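Local atomic coordinates of periplasmic binding protein/LacI transcriptional regulator (Clostridium phytofermentans, PDB entry 3BRS), a protein that probably binds a sugar in the cleft between its two domains and hands it to a membrane transporter, as a periplasmic-type solute-binding protein. Residues I96-K101 / S143-D148; A105-A110 / K268-G273. All coordinates share one frame; numbering follows the deposited sequence.

Interaction 1: I96-K101 / S143-D148; sequences IDSGMK and SKTAMD
Polar contacts between the loop 96-101 and the first turn of helix 144-157 centre on Ser98. Its OG, anti to the backbone N (chi1 -158°), accepts a weak hydrogen bond from the amide N of Thr145, 3.3 Å away. The same hydroxyl donates to a water 2.9 Å from OG, and that water accepts from Lys144 N as well and donates to Gly99 O, so the helix start is gripped both directly and through solvent. A second water donates to Asp97 OD2 and hydrogen-bonds to Thr145 OG1; Lys13 NZ makes a weak hydrogen bond to Thr145 OG1 and a long, weak ion pair with Asp97 OD2.

CG2 of Thr145 rests against the backbone O of Asp97 at 3.2 Å; the Asp97 side chain crosses that of Thr145 at about a right angle, OD1 3.7 Å from CG2. Lys144 lays CB and CD along Gly99, with CB 3.4 Å from Gly99 O, before bending at chi4 (-77°) so that NZ forms a salt bridge to the syn lone pair of Asp148 OD2.

Just before the helix, Ser143 is the N-cap: its OG accepts from Ala146 N and also bonds to Val140 O. Such a loop-to-helix-start meeting between domains typifies the periplasmic binding protein cleft.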
loop_
_atom_site.group_PDB
_atom_site.type_symbol
_atom_site.label_atom_id
_atom_site.label_comp_id
_atom_site.label_asym_id
_atom_site.label_seq_id
_atom_site.Cartn_x
_atom_site.Cartn_y
_atom_site.Cartn_z
ATOM N N ILE A 96 0.734 5.351 -9.355
ATOM C CA ILE A 96 1.485 5.483 -8.118
ATOM C C ILE A 96 1.046 4.396 -7.053
ATOM O O ILE A 96 -0.135 4.050 -6.927
ATOM C CB ILE A 96 1.231 6.832 -7.542
ATOM C CG1 ILE A 96 -0.267 7.090 -7.605
ATOM C CG2 ILE A 96 2.163 7.921 -8.194
ATOM C CD1 ILE A 96 -0.733 8.163 -6.601
ATOM N N ASP A 97 1.991 3.844 -6.308
ATOM C CA ASP A 97 1.661 2.830 -5.278
ATOM C C ASP A 97 1.133 1.491 -5.780
ATOM O O ASP A 97 1.756 0.508 -5.484
ATOM C CB ASP A 97 0.699 3.444 -4.271
ATOM C CG ASP A 97 0.249 2.452 -3.198
ATOM O OD1 ASP A 97 1.106 1.852 -2.564
ATOM O OD2 ASP A 97 -0.944 2.258 -2.979
ATOM N N SER A 98 0.056 1.426 -6.596
ATOM C CA SER A 98 -0.682 0.156 -6.738
ATOM C C SER A 98 -1.116 -0.005 -8.139
ATOM O O SER A 98 -1.898 0.816 -8.600
ATOM C CB SER A 98 -1.906 0.095 -5.856
ATOM O OG SER A 98 -2.260 -1.281 -5.660
ATOM N N GLY A 99 -0.556 -1.004 -8.836
ATOM C CA GLY A 99 -0.794 -1.137 -10.291
ATOM C C GLY A 99 -2.052 -1.902 -10.699
ATOM O O GLY A 99 -2.835 -2.434 -9.844
ATOM N N MET A 100 -2.264 -1.923 -12.013
ATOM C CA MET A 100 -3.220 -2.814 -12.702
ATOM C C MET A 100 -2.511 -4.041 -13.430
ATOM O O MET A 100 -1.341 -4.009 -13.751
ATOM C CB MET A 100 -4.006 -2.015 -13.698
ATOM C CG MET A 100 -4.834 -0.860 -12.993
ATOM S SD MET A 100 -5.705 0.295 -14.087
ATOM C CE MET A 100 -4.282 1.302 -14.274
ATOM N N LYS A 101 -3.302 -5.090 -13.676
ATOM C CA LYS A 101 -2.957 -6.257 -14.427
ATOM C C LYS A 101 -2.788 -5.840 -15.849
ATOM O O LYS A 101 -2.033 -6.488 -16.572
ATOM C CB LYS A 101 -4.131 -7.263 -14.392
ATOM C CG LYS A 101 -3.782 -8.689 -14.898
ATOM C CD LYS A 101 -5.075 -9.481 -15.168
ATOM C CE LYS A 101 -6.200 -8.561 -15.726
ATOM N NZ LYS A 101 -7.494 -9.321 -16.016
ATOM N N SER A 143 -6.223 -5.549 -4.262
ATOM C CA SER A 143 -5.359 -4.501 -4.719
ATOM C C SER A 143 -4.091 -5.149 -4.977
ATOM O O SER A 143 -3.784 -6.018 -4.278
ATOM C CB SER A 143 -5.071 -3.477 -3.634
ATOM O OG SER A 143 -4.469 -4.148 -2.617
ATOM N N LYS A 144 -3.295 -4.651 -5.913
ATOM C CA LYS A 144 -2.057 -5.249 -6.265
ATOM C C LYS A 144 -0.995 -5.160 -5.151
ATOM O O LYS A 144 -0.206 -6.167 -4.959
ATOM C CB LYS A 144 -1.566 -4.600 -7.551
ATOM C CG LYS A 144 -0.352 -5.273 -8.070
ATOM C CD LYS A 144 -0.160 -4.857 -9.445
ATOM C CE LYS A 144 0.861 -5.770 -10.062
ATOM N NZ LYS A 144 2.158 -5.304 -9.557
ATOM N N THR A 145 -1.009 -4.083 -4.358
ATOM C CA THR A 145 -0.029 -3.985 -3.201
ATOM C C THR A 145 -0.345 -5.095 -2.127
ATOM O O THR A 145 0.572 -5.740 -1.604
ATOM C CB THR A 145 -0.036 -2.637 -2.528
ATOM O OG1 THR A 145 -1.408 -2.305 -2.144
ATOM C CG2 THR A 145 0.483 -1.651 -3.439
ATOM N N ALA A 146 -1.625 -5.416 -1.873
ATOM C CA ALA A 146 -1.923 -6.551 -0.920
ATOM C C ALA A 146 -1.421 -7.878 -1.448
ATOM O O ALA A 146 -0.870 -8.675 -0.695
ATOM C CB ALA A 146 -3.447 -6.730 -0.652
ATOM N N MET A 147 -1.731 -8.151 -2.734
ATOM C CA MET A 147 -1.303 -9.366 -3.407
ATOM C C MET A 147 0.162 -9.532 -3.393
ATOM O O MET A 147 0.610 -10.630 -3.213
ATOM C CB MET A 147 -1.797 -9.416 -4.881
ATOM C CG MET A 147 -3.304 -8.957 -5.133
ATOM S SD MET A 147 -4.040 -8.868 -6.846
ATOM C CE MET A 147 -3.080 -10.145 -7.599
ATOM N N ASP A 148 0.923 -8.483 -3.716
ATOM C CA ASP A 148 2.388 -8.597 -3.838
ATOM C C ASP A 148 3.021 -8.852 -2.449
ATOM O O ASP A 148 3.894 -9.644 -2.292
ATOM C CB ASP A 148 3.047 -7.339 -4.498
ATOM C CG ASP A 148 2.820 -7.239 -6.031
ATOM O OD1 ASP A 148 2.200 -8.130 -6.630
ATOM O OD2 ASP A 148 3.233 -6.230 -6.642
HETATM O O HOH W 1 -1.299 0.606 -0.829
HETATM O O HOH W 2 -4.280 -2.366 -7.413
#

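Interaction 2: A105-A110 / K268-G273; sequences ADITVA and KQLDSG
Lys268 opens the pairing from just before strand 269-271. Although its CB leaves the backbone away from the neighbouring strand, bends at chi2 and chi4 bring the chain back: CG passes Asp106 O, and NZ donates to Ala105 O at 3.1 Å, in the plane of that carbonyl. The carboxylate of Asp106 stays apart from this ammonium and instead receives the amide of Leu93. The carbonyl of Lys268 takes Thr108 N at 3.0 Å, with the donor above the carbonyl plane, and a CA-H contact from Ile107; a water donating to the same oxygen also reaches Thr108 OG1.

Gln269 pairs with Thr108, both side chains on one face of the sheet, where CG of Gln269 approaches CB of Thr108 only loosely, at 4.3 Å.

Leu270 provides the central link. Its N donates to Thr108 O at 3.0 Å, almost along the C=O axis (N-H...O 171°), and its O accepts from Ala110 N at 3.2 Å. The side chain leaves on the other face, where it touches Lys256 of helix 246-262. There it lies beside Val109, pointing the same way, with CD1 4.0 Å from Val109 CG2, and crosses Ile107 obliquely.

Asp271 returns to the face of Gln269 and pairs with Ala110. Its OD2 accepts from a water that also donates weakly to Ala110 O, while its CA-H approaches that carbonyl.

Ser272 ends the ladder: N donates to Ala110 O at 2.7 Å, from above the carbonyl plane, and CB packs on the same oxygen at 3.3 Å. The two strands run parallel, 12° apart, and place 269-271 at the sheet edge. A late strand that joins the N-terminal domain's sheet after the chain has passed through the other domain, before 275-278 completes that domain's sheet, is characteristic of the periplasmic binding protein fold.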
loop_
_atom_site.group_PDB
_atom_site.type_symbol
_atom_site.label_atom_id
_atom_site.label_comp_id
_atom_site.label_asym_id
_atom_site.label_seq_id
_atom_site.Cartn_x
_atom_site.Cartn_y
_atom_site.Cartn_z
ATOM N N ALA A 105 -0.130 1.851 -17.795
ATOM C CA ALA A 105 0.608 2.995 -17.223
ATOM C C ALA A 105 1.659 3.478 -18.142
ATOM O O ALA A 105 2.402 2.667 -18.675
ATOM C CB ALA A 105 1.275 2.659 -15.874
ATOM N N ASP A 106 1.792 4.782 -18.268
ATOM C CA ASP A 106 2.932 5.395 -18.956
ATOM C C ASP A 106 4.177 5.265 -18.064
ATOM O O ASP A 106 5.215 4.888 -18.539
ATOM C CB ASP A 106 2.676 6.858 -19.378
ATOM C CG ASP A 106 1.504 6.999 -20.337
ATOM O OD1 ASP A 106 1.417 6.221 -21.296
ATOM O OD2 ASP A 106 0.645 7.873 -20.129
ATOM N N ILE A 107 4.050 5.539 -16.783
ATOM C CA ILE A 107 5.073 5.159 -15.795
ATOM C C ILE A 107 4.417 4.645 -14.498
ATOM O O ILE A 107 3.316 5.040 -14.182
ATOM C CB ILE A 107 6.223 6.226 -15.626
ATOM C CG1 ILE A 107 6.970 5.995 -14.318
ATOM C CG2 ILE A 107 5.718 7.624 -15.734
ATOM C CD1 ILE A 107 7.983 6.953 -14.020
ATOM N N THR A 108 5.019 3.663 -13.836
ATOM C CA THR A 108 4.625 3.238 -12.468
ATOM C C THR A 108 5.675 3.601 -11.388
ATOM O O THR A 108 6.797 3.192 -11.518
ATOM C CB THR A 108 4.477 1.742 -12.444
ATOM O OG1 THR A 108 3.355 1.414 -13.279
ATOM C CG2 THR A 108 4.226 1.221 -10.969
ATOM N N VAL A 109 5.318 4.368 -10.349
ATOM C CA VAL A 109 6.247 4.605 -9.226
ATOM C C VAL A 109 5.716 3.867 -8.003
ATOM O O VAL A 109 4.641 4.202 -7.524
ATOM C CB VAL A 109 6.428 6.063 -8.876
ATOM C CG1 VAL A 109 7.733 6.212 -7.942
ATOM C CG2 VAL A 109 6.586 6.887 -10.191
ATOM N N ALA A 110 6.447 2.879 -7.489
ATOM C CA ALA A 110 5.913 2.145 -6.330
ATOM C C ALA A 110 6.987 1.586 -5.506
ATOM O O ALA A 110 8.152 1.565 -5.917
ATOM C CB ALA A 110 4.959 0.953 -6.845
ATOM N N LYS A 268 9.910 2.858 -17.548
ATOM C CA LYS A 268 8.476 2.583 -17.412
ATOM C C LYS A 268 8.164 2.191 -15.957
ATOM O O LYS A 268 7.006 2.245 -15.522
ATOM C CB LYS A 268 8.018 1.519 -18.396
ATOM C CG LYS A 268 6.667 1.740 -19.009
ATOM C CD LYS A 268 6.658 1.182 -20.417
ATOM C CE LYS A 268 5.599 1.886 -21.309
ATOM N NZ LYS A 268 4.134 1.618 -21.042
ATOM N N GLN A 269 9.214 1.826 -15.211
ATOM C CA GLN A 269 9.111 1.523 -13.797
ATOM C C GLN A 269 10.207 2.191 -12.922
ATOM O O GLN A 269 11.391 2.199 -13.283
ATOM C CB GLN A 269 9.170 0.015 -13.663
ATOM C CG GLN A 269 7.809 -0.616 -13.793
ATOM C CD GLN A 269 7.810 -1.987 -14.462
ATOM O OE1 GLN A 269 7.078 -2.197 -15.441
ATOM N NE2 GLN A 269 8.608 -2.932 -13.932
ATOM N N LEU A 270 9.797 2.813 -11.806
ATOM C CA LEU A 270 10.739 3.417 -10.819
ATOM C C LEU A 270 10.394 2.839 -9.448
ATOM O O LEU A 270 9.227 2.714 -9.088
ATOM C CB LEU A 270 10.558 4.915 -10.746
ATOM C CG LEU A 270 10.963 5.766 -11.942
ATOM C CD1 LEU A 270 10.274 7.119 -11.801
ATOM C CD2 LEU A 270 12.478 5.959 -12.002
ATOM N N ASP A 271 11.427 2.445 -8.721
ATOM C CA ASP A 271 11.311 1.697 -7.475
ATOM C C ASP A 271 11.502 2.737 -6.422
ATOM O O ASP A 271 12.557 3.367 -6.398
ATOM C CB ASP A 271 12.465 0.705 -7.345
ATOM C CG ASP A 271 12.213 -0.339 -6.295
ATOM O OD1 ASP A 271 13.118 -0.631 -5.479
ATOM O OD2 ASP A 271 11.090 -0.891 -6.306
ATOM N N SER A 272 10.515 2.885 -5.540
ATOM C CA SER A 272 10.507 3.942 -4.556
ATOM C C SER A 272 11.425 3.558 -3.410
ATOM O O SER A 272 11.936 4.432 -2.691
ATOM C CB SER A 272 9.078 4.169 -4.049
ATOM O OG SER A 272 8.992 5.314 -3.231
ATOM N N GLY A 273 11.635 2.271 -3.180
ATOM C CA GLY A 273 12.549 1.908 -2.085
ATOM C C GLY A 273 11.845 1.806 -0.729
ATOM O O GLY A 273 10.855 2.497 -0.483
HETATM O O HOH W 3 4.668 1.183 -16.285
HETATM O O HOH W 4 8.870 -1.204 -7.867
#

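How the interactions relate
From the N terminus, the chain leaves strand 92-96 through loop 96-101 and turns back into strand 107-110. It then passes along helix 113-127 and strand 133-138 to the start of helix 144-157, where interaction 1 closes a loop between the two domains. After most of the second domain and helix 246-262, strand 269-271 comes back to close the much longer loop of interaction 2 within the first sheet, before strand 275-278 rejoins the second. Because their segments alternate, the two contacts cross. They also touch: Asp97 N is probably hydrogen-bonded to Val109 O (2.9 Å), so strand 107-110, which interaction 2 pairs with 269-271, directly flanks the loop of interaction 1.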